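Local coordinates for beta-mannosidase (Trichoderma harzianum, PDB 4CVU), which probably hydrolyses beta-linked mannose units from the non-reducing ends of oligosaccharides, as a fungal beta-mannosidase of glycoside hydrolase family 2, at residues R403-F408 and D437-L442; T127-F132 and K461-G466; Q604-A609 and T620-R625. All blocks are in the same frame, centred on the assembly; numbering follows the deposited sequence.

In the fold
From the N terminus, the chain first passes through the galactose-binding-like domain, where 127-132 lies in a loop between strands 123-126 and 135-138. It meets 461-466, on helix 458-475, so contact 2 closes a very long loop and ties this domain to the helices of the barrel region. Contact 1 falls wholly within that loop. It joins the helices 401-413 and 430-439, which flank the parallel strand 418-421 in sequence. Contact 3 comes later and closes a short loop between the small helices 603-609 and 620-625. Its R625 also bonds to N71 and G73 of the galactose-binding-like domain. The three contacts do not touch.

Contact 1: residues R403-F408 and D437-L442; sequences RMNRLF and DERGVL. With CD (cadmium ion), chain V.
R439 has CG anti to its carbonyl carbon (chi1 -69°) and then runs extended to NE. This straight arm carries its guanidinium from the end of helix 430-439 over to N405 and F408 on helix 401-413. At the tip, R439 NH2 donates to N405 OD1 at 3.1 Å. The bond is moderately bent, with an N-H...O angle of 152°. The donor is tilted from the carbonyl plane of N405. F408 meets the same arginine with its CB, which lies over one face of the guanidinium, 3.6 Å from R439 NE. The F408 ring itself is turned 44° from the guanidinium plane. Further along, the edge of the ring reaches V441, with F408 CD1 4.0 Å from V441 CG2. On the side of strand 418-421, L419 touches both F408 and V441, so the apolar half of the contact rests on the sheet.

One water links three side chains. It donates to N405 OD1 at 2.8 Å and to E438 OE2 at 2.7 Å. It accepts from R439 NE at 2.9 Å. N405 OD1 therefore takes two bonds, one from the arginine and one from the water. E438 also holds the cadmium ion with both carboxylate oxygens, and its OE1 has a second partner in R345.

The main charge partner of R439 is E412, which forms a salt bridge with NH1, while D409 accepts from NH2. These two acids probably balance the charge of R439 and help fix the position of its guanidinium. Cadmium and R345 probably offset the negative charge of E438. E438 OE2 meets R439 NE through the shared water.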
# COMPACT_ATOMS: atom_id res chain seq x y z
N ARG A 403 13.44 18.91 4.39
CA ARG A 403 12.48 18.86 3.32
C ARG A 403 12.48 20.19 2.54
O ARG A 403 12.39 20.19 1.32
CB ARG A 403 11.07 18.54 3.82
CG ARG A 403 10.78 17.05 3.99
CD ARG A 403 9.38 16.79 4.58
NE ARG A 403 8.36 17.15 3.60
CZ ARG A 403 7.04 17.12 3.79
NH1 ARG A 403 6.54 16.68 4.92
NH2 ARG A 403 6.21 17.47 2.78
N MET A 404 12.56 21.32 3.24
CA MET A 404 12.47 22.63 2.58
C MET A 404 13.83 23.00 1.96
O MET A 404 13.87 23.62 0.90
CB MET A 404 12.00 23.71 3.55
CG MET A 404 10.55 23.53 3.99
SD MET A 404 9.40 23.59 2.59
CE MET A 404 9.94 25.11 1.78
N ASN A 405 14.93 22.58 2.57
CA ASN A 405 16.22 22.73 1.92
C ASN A 405 16.32 21.99 0.57
O ASN A 405 16.76 22.59 -0.44
CB ASN A 405 17.38 22.40 2.88
CG ASN A 405 17.79 23.62 3.73
OD1 ASN A 405 18.09 24.67 3.18
ND2 ASN A 405 17.79 23.48 5.04
N ARG A 406 15.84 20.73 0.51
CA ARG A 406 15.81 19.99 -0.76
C ARG A 406 14.95 20.70 -1.80
O ARG A 406 15.27 20.72 -2.99
CB ARG A 406 15.25 18.59 -0.57
CG ARG A 406 16.18 17.69 0.28
CD ARG A 406 15.79 16.23 0.14
NE ARG A 406 14.57 15.84 0.82
CZ ARG A 406 14.51 15.43 2.11
NH1 ARG A 406 15.57 15.42 2.87
NH2 ARG A 406 13.35 15.04 2.62
N LEU A 407 13.81 21.21 -1.35
CA LEU A 407 12.93 21.97 -2.25
C LEU A 407 13.64 23.23 -2.76
O LEU A 407 13.48 23.62 -3.96
CB LEU A 407 11.63 22.32 -1.54
CG LEU A 407 10.61 23.13 -2.36
CD1 LEU A 407 9.21 22.75 -1.87
CD2 LEU A 407 10.80 24.61 -2.21
N PHE A 408 14.36 23.93 -1.89
CA PHE A 408 15.08 25.12 -2.39
C PHE A 408 16.24 24.76 -3.32
O PHE A 408 16.46 25.48 -4.29
CB PHE A 408 15.49 26.06 -1.26
CG PHE A 408 14.42 27.04 -0.92
CD1 PHE A 408 14.32 28.26 -1.60
CD2 PHE A 408 13.47 26.74 0.06
CE1 PHE A 408 13.34 29.19 -1.25
CE2 PHE A 408 12.48 27.65 0.38
CZ PHE A 408 12.40 28.87 -0.29
N ASP A 437 16.17 34.12 2.06
CA ASP A 437 17.15 35.19 2.30
C ASP A 437 18.58 34.85 1.87
O ASP A 437 19.22 35.57 1.10
CB ASP A 437 17.21 35.50 3.81
CG ASP A 437 16.03 36.24 4.31
OD1 ASP A 437 15.18 36.71 3.51
OD2 ASP A 437 15.96 36.41 5.56
N GLU A 438 19.10 33.74 2.41
CA GLU A 438 20.49 33.39 2.20
C GLU A 438 20.82 32.82 0.83
O GLU A 438 21.96 32.93 0.39
CB GLU A 438 20.95 32.43 3.29
CG GLU A 438 20.32 31.07 3.18
CD GLU A 438 20.43 30.29 4.48
OE1 GLU A 438 20.96 30.87 5.46
OE2 GLU A 438 19.96 29.14 4.55
N ARG A 439 19.84 32.21 0.17
CA ARG A 439 19.99 31.68 -1.18
C ARG A 439 19.67 32.72 -2.27
O ARG A 439 20.01 32.52 -3.43
CB ARG A 439 19.05 30.48 -1.40
CG ARG A 439 19.44 29.26 -0.60
CD ARG A 439 18.38 28.19 -0.69
NE ARG A 439 18.72 26.97 0.05
CZ ARG A 439 19.08 25.80 -0.49
NH1 ARG A 439 19.20 25.66 -1.81
NH2 ARG A 439 19.32 24.75 0.30
N GLY A 440 18.95 33.77 -1.91
CA GLY A 440 18.61 34.79 -2.91
C GLY A 440 17.38 34.55 -3.78
O GLY A 440 17.34 34.96 -4.95
N VAL A 441 16.37 33.89 -3.21
CA VAL A 441 15.12 33.67 -3.91
C VAL A 441 14.12 34.72 -3.45
O VAL A 441 13.76 34.79 -2.27
CB VAL A 441 14.62 32.22 -3.67
CG1 VAL A 441 13.36 31.91 -4.46
CG2 VAL A 441 15.71 31.18 -3.96
N LEU A 442 13.65 35.58 -4.36
CA LEU A 442 12.63 36.57 -3.99
C LEU A 442 11.33 35.88 -3.69
O LEU A 442 10.94 34.96 -4.44
CB LEU A 442 12.41 37.59 -5.15
CG LEU A 442 13.58 38.56 -5.33
CD1 LEU A 442 13.38 39.44 -6.58
CD2 LEU A 442 13.71 39.45 -4.11
CD CD V . 20.47 28.51 6.75
O HOH W 1 19.46 27.06 2.90
O HOH W 2 21.63 28.13 8.85

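Contact 2: residues T127-F132 and K461-G466; sequences TPDNQF and KANVVG. With NA (sodium ion), chain B; MAN (alpha-D-mannopyranose), chain C; MAN (alpha-D-mannopyranose), chain E.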
# COMPACT_ATOMS: atom_id res chain seq x y z
N THR A 127 -9.83 32.40 24.32
CA THR A 127 -10.55 31.68 23.26
C THR A 127 -10.09 32.12 21.87
O THR A 127 -10.85 32.77 21.14
CB THR A 127 -12.09 31.82 23.38
OG1 THR A 127 -12.46 33.20 23.38
CG2 THR A 127 -12.59 31.15 24.63
N PRO A 128 -8.83 31.76 21.50
CA PRO A 128 -8.22 32.13 20.22
C PRO A 128 -9.05 31.70 19.00
O PRO A 128 -9.66 30.62 19.00
CB PRO A 128 -6.86 31.40 20.21
CG PRO A 128 -6.72 30.69 21.51
CD PRO A 128 -7.91 31.01 22.37
N ASP A 129 -9.07 32.53 17.97
CA ASP A 129 -9.78 32.19 16.74
C ASP A 129 -9.08 32.65 15.46
O ASP A 129 -9.72 33.13 14.54
CB ASP A 129 -11.19 32.75 16.79
CG ASP A 129 -11.21 34.27 16.90
OD1 ASP A 129 -10.16 34.89 17.15
OD2 ASP A 129 -12.31 34.82 16.72
N ASN A 130 -7.76 32.50 15.43
CA ASN A 130 -6.98 32.86 14.25
C ASN A 130 -5.70 32.06 14.19
O ASN A 130 -4.81 32.20 15.02
CB ASN A 130 -6.66 34.37 14.22
CG ASN A 130 -6.20 34.85 12.84
OD1 ASN A 130 -5.41 34.19 12.16
ND2 ASN A 130 -6.68 36.02 12.44
N GLN A 131 -5.61 31.21 13.17
CA GLN A 131 -4.41 30.42 12.95
C GLN A 131 -3.17 31.29 12.81
O GLN A 131 -2.10 30.87 13.18
CB GLN A 131 -4.58 29.59 11.66
CG GLN A 131 -3.42 28.68 11.35
CD GLN A 131 -3.61 27.77 10.12
OE1 GLN A 131 -4.65 27.74 9.44
NE2 GLN A 131 -2.56 27.06 9.82
N PHE A 132 -3.33 32.48 12.23
CA PHE A 132 -2.22 33.32 11.79
C PHE A 132 -1.77 34.38 12.82
O PHE A 132 -1.03 35.31 12.45
CB PHE A 132 -2.64 34.04 10.49
CG PHE A 132 -3.25 33.14 9.46
CD1 PHE A 132 -2.63 31.95 9.12
CD2 PHE A 132 -4.42 33.49 8.82
CE1 PHE A 132 -3.21 31.10 8.17
CE2 PHE A 132 -5.01 32.65 7.87
CZ PHE A 132 -4.39 31.47 7.53
N LYS A 461 -13.00 42.03 10.69
CA LYS A 461 -11.91 42.98 10.41
C LYS A 461 -10.93 43.12 11.57
O LYS A 461 -9.71 43.09 11.36
CB LYS A 461 -12.47 44.35 10.07
CG LYS A 461 -11.42 45.38 9.71
CD LYS A 461 -11.97 46.81 9.76
CE LYS A 461 -12.95 47.06 8.62
NZ LYS A 461 -13.79 48.25 8.88
N ALA A 462 -11.44 43.29 12.78
CA ALA A 462 -10.54 43.44 13.92
C ALA A 462 -9.59 42.22 14.00
O ALA A 462 -8.40 42.38 14.23
CB ALA A 462 -11.31 43.61 15.22
N ASN A 463 -10.13 41.03 13.77
CA ASN A 463 -9.35 39.79 13.78
C ASN A 463 -8.30 39.81 12.66
O ASN A 463 -7.14 39.58 12.90
CB ASN A 463 -10.27 38.55 13.65
CG ASN A 463 -9.60 37.26 14.10
OD1 ASN A 463 -8.46 37.25 14.50
ND2 ASN A 463 -10.33 36.16 14.02
N VAL A 464 -8.74 40.16 11.46
CA VAL A 464 -7.82 40.29 10.31
C VAL A 464 -6.69 41.26 10.62
O VAL A 464 -5.51 41.00 10.34
CB VAL A 464 -8.57 40.73 9.03
CG1 VAL A 464 -7.59 41.15 7.96
CG2 VAL A 464 -9.44 39.59 8.49
N VAL A 465 -7.04 42.42 11.21
CA VAL A 465 -6.03 43.44 11.54
C VAL A 465 -5.01 42.89 12.54
O VAL A 465 -3.82 43.16 12.41
CB VAL A 465 -6.72 44.74 12.06
CG1 VAL A 465 -5.72 45.63 12.77
CG2 VAL A 465 -7.41 45.48 10.91
N GLY A 466 -5.45 42.09 13.50
CA GLY A 466 -4.49 41.42 14.39
C GLY A 466 -3.52 40.60 13.54
O GLY A 466 -2.30 40.66 13.73
NA NA B . -12.90 37.34 16.96
C1 MAN C . -18.55 34.97 16.87
C2 MAN C . -18.18 35.23 15.41
C3 MAN C . -16.93 34.42 15.04
C4 MAN C . -15.80 34.69 16.04
C5 MAN C . -16.29 34.40 17.46
C6 MAN C . -15.25 34.70 18.54
O2 MAN C . -17.92 36.60 15.20
O3 MAN C . -16.54 34.77 13.74
O4 MAN C . -14.68 33.91 15.74
O5 MAN C . -17.44 35.18 17.73
O6 MAN C . -15.63 34.15 19.78
C1 MAN E . -2.61 45.43 19.53
C2 MAN E . -2.41 43.98 19.92
C3 MAN E . -1.71 43.23 18.80
C4 MAN E . -2.48 43.37 17.49
C5 MAN E . -2.77 44.85 17.21
C6 MAN E . -3.72 45.06 16.03
O2 MAN E . -3.67 43.40 20.14
O3 MAN E . -1.57 41.89 19.15
O4 MAN E . -1.67 42.87 16.44
O5 MAN E . -3.36 45.51 18.33
O6 MAN E . -3.78 46.44 15.71
O HOH W 3 -12.26 36.53 18.86
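N463 reaches from helix 458-475 to D129 and N130 in the loop 127-132. Its CB leaves the helix toward the loop. CG lies anti to the backbone N (chi1 -161°), which carries the amide outward between the two loop residues. CG itself comes 3.6 Å from N130 ND2. At the tip the two polar atoms part. N463 ND2 donates to the backbone O of D129 at 3.1 Å, with an N-H...O angle of 160°. N463 OD1 accepts from N130 ND2 at 3.0 Å, and this bond is straighter, at 167°. In both cases the acceptor lies in the plane of the donating amide, yet the donor stands above the plane of the accepting carbonyl. The amide planes of N130 and N463 are steeply inclined to each other, so N130 ND2 comes to N463 OD1 from above its carbonyl plane.

R133 also donates to N463 OD1, and N130 ND2 has a second acceptor in E467. An alanine in place of N463 would probably leave D129 O without its donor and N130 ND2 with one acceptor fewer, so that the loop could drift from the helix.

D129 OD2 binds the sodium ion at 2.6 Å and accepts from O4 of a mannose of an attached glycan (chain C) at 2.7 Å. This mannose thus touches the loop through D129 OD2.

N130 OD1 accepts from the backbone N of F132 at 2.7 Å, which fixes the other end of its amide. This is an Asx turn. It shapes a loop of the galactose-binding-like domain where that domain docks on helix 458-475 of the barrel region, an interdomain contact of this family 2 enzyme.

Contact 3: residues Q604-A609 and T620-R625; sequences QTWQQA and TTVILR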
# COMPACT_ATOMS: atom_id res chain seq x y z
N GLN A 604 6.43 5.76 -8.96
CA GLN A 604 7.11 5.53 -7.65
C GLN A 604 6.40 6.42 -6.62
O GLN A 604 6.26 6.06 -5.46
CB GLN A 604 8.60 5.85 -7.67
CG GLN A 604 9.46 4.96 -8.60
CD GLN A 604 9.37 5.31 -10.08
OE1 GLN A 604 8.81 6.30 -10.47
NE2 GLN A 604 9.96 4.47 -10.91
N THR A 605 5.96 7.61 -7.07
CA THR A 605 5.22 8.51 -6.19
C THR A 605 3.84 7.86 -5.86
O THR A 605 3.53 7.61 -4.66
CB THR A 605 5.13 9.95 -6.73
OG1 THR A 605 6.41 10.65 -6.58
CG2 THR A 605 4.10 10.69 -6.00
N TRP A 606 3.06 7.48 -6.90
CA TRP A 606 1.79 6.76 -6.67
C TRP A 606 1.98 5.64 -5.67
O TRP A 606 1.15 5.43 -4.76
CB TRP A 606 1.30 6.11 -7.91
CG TRP A 606 0.55 7.11 -8.78
CD1 TRP A 606 0.91 7.54 -9.99
CD2 TRP A 606 -0.63 7.81 -8.42
NE1 TRP A 606 -0.04 8.47 -10.48
CE2 TRP A 606 -0.99 8.64 -9.51
CE3 TRP A 606 -1.45 7.79 -7.29
CZ2 TRP A 606 -2.12 9.43 -9.48
CZ3 TRP A 606 -2.57 8.57 -7.26
CH2 TRP A 606 -2.91 9.40 -8.36
N GLN A 607 3.03 4.88 -5.87
CA GLN A 607 3.27 3.69 -5.07
C GLN A 607 3.39 3.98 -3.56
O GLN A 607 3.28 3.07 -2.71
CB GLN A 607 4.51 2.96 -5.58
CG GLN A 607 4.24 2.10 -6.79
CD GLN A 607 5.51 1.50 -7.37
OE1 GLN A 607 6.57 2.15 -7.45
NE2 GLN A 607 5.40 0.29 -7.74
N GLN A 608 3.64 5.24 -3.22
CA GLN A 608 3.75 5.64 -1.83
C GLN A 608 2.39 5.63 -1.13
O GLN A 608 2.34 5.44 0.06
CB GLN A 608 4.35 7.05 -1.73
CG GLN A 608 5.76 7.16 -2.27
CD GLN A 608 6.26 8.59 -2.37
OE1 GLN A 608 5.59 9.55 -1.97
NE2 GLN A 608 7.46 8.74 -2.90
N ALA A 609 1.32 5.95 -1.87
CA ALA A 609 0.03 6.32 -1.29
C ALA A 609 -1.11 5.38 -1.61
O ALA A 609 -2.08 5.35 -0.89
CB ALA A 609 -0.34 7.74 -1.75
N THR A 620 -10.46 3.62 -9.46
CA THR A 620 -11.36 4.46 -8.70
C THR A 620 -10.56 5.31 -7.71
O THR A 620 -10.84 6.49 -7.54
CB THR A 620 -12.41 3.63 -7.99
OG1 THR A 620 -13.19 2.93 -8.94
CG2 THR A 620 -13.35 4.53 -7.16
N THR A 621 -9.54 4.74 -7.06
CA THR A 621 -8.75 5.53 -6.14
C THR A 621 -7.93 6.65 -6.82
O THR A 621 -7.83 7.74 -6.28
CB THR A 621 -7.80 4.64 -5.33
OG1 THR A 621 -8.58 3.75 -4.55
CG2 THR A 621 -6.98 5.50 -4.44
N VAL A 622 -7.35 6.39 -7.99
CA VAL A 622 -6.54 7.39 -8.67
C VAL A 622 -7.45 8.55 -9.16
O VAL A 622 -7.11 9.74 -9.04
CB VAL A 622 -5.74 6.76 -9.83
CG1 VAL A 622 -5.29 7.78 -10.85
CG2 VAL A 622 -4.55 5.94 -9.31
N ILE A 623 -8.62 8.19 -9.69
CA ILE A 623 -9.59 9.19 -10.14
C ILE A 623 -10.02 10.06 -8.96
O ILE A 623 -10.03 11.30 -9.06
CB ILE A 623 -10.84 8.55 -10.76
CG1 ILE A 623 -10.52 7.98 -12.13
CG2 ILE A 623 -11.98 9.56 -10.86
CD1 ILE A 623 -11.53 6.93 -12.56
N LEU A 624 -10.35 9.41 -7.84
CA LEU A 624 -10.86 10.16 -6.67
C LEU A 624 -9.82 11.09 -6.05
O LEU A 624 -10.16 12.00 -5.32
CB LEU A 624 -11.47 9.23 -5.60
CG LEU A 624 -12.88 8.70 -5.98
CD1 LEU A 624 -13.42 7.70 -4.98
CD2 LEU A 624 -13.84 9.87 -6.14
N ARG A 625 -8.54 10.86 -6.36
CA ARG A 625 -7.47 11.73 -5.89
C ARG A 625 -7.18 12.86 -6.86
O ARG A 625 -6.43 13.80 -6.53
CB ARG A 625 -6.23 10.92 -5.60
CG ARG A 625 -6.39 10.04 -4.37
CD ARG A 625 -5.26 9.04 -4.28
NE ARG A 625 -4.02 9.70 -3.85
CZ ARG A 625 -3.59 9.76 -2.58
NH1 ARG A 625 -4.29 9.24 -1.58
NH2 ARG A 625 -2.48 10.42 -2.29
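W606 and V622 meet in a nearly perpendicular pair of short helices, joined by a ten-residue connection without helix or strand. The helical segments 604-609 and 620-625 run at 100° to each other. Their axes stay 12.2 Å apart, so the wide gap is bridged mainly by the long side chains of W606 and R625, with V622 and A609 against them. V622 points toward the other helix and crosses the indole at about a right angle. Its CG2 sits over one face of the six-membered ring in a CH-pi contact, 4.0 Å from the ring centroid. The other methyl, V622 CG1, is 3.8 Å from W606 CH2. F668 meets the same indole, with the two rings inclined to each other.

R625 runs past W606 in the opposite direction. Its chain bends at CG-CD (chi3 75°), and the guanidinium ends up 66° from the plane of the indole. R625 NE approaches W606 CZ3 obliquely, at 3.9 Å.

The polar ends of R625 look to other parts of the chain. NH1 donates to the backbone O atoms of N71 and G73, NH2 donates to Q713 O, and W712 makes a cation-pi contact with R625. This buried charge thus joins the helix pair to the galactose-binding-like domain. Across the contact, A609 lays its methyl over one face of the guanidinium, with A609 CB 3.5 Å from R625 NH2.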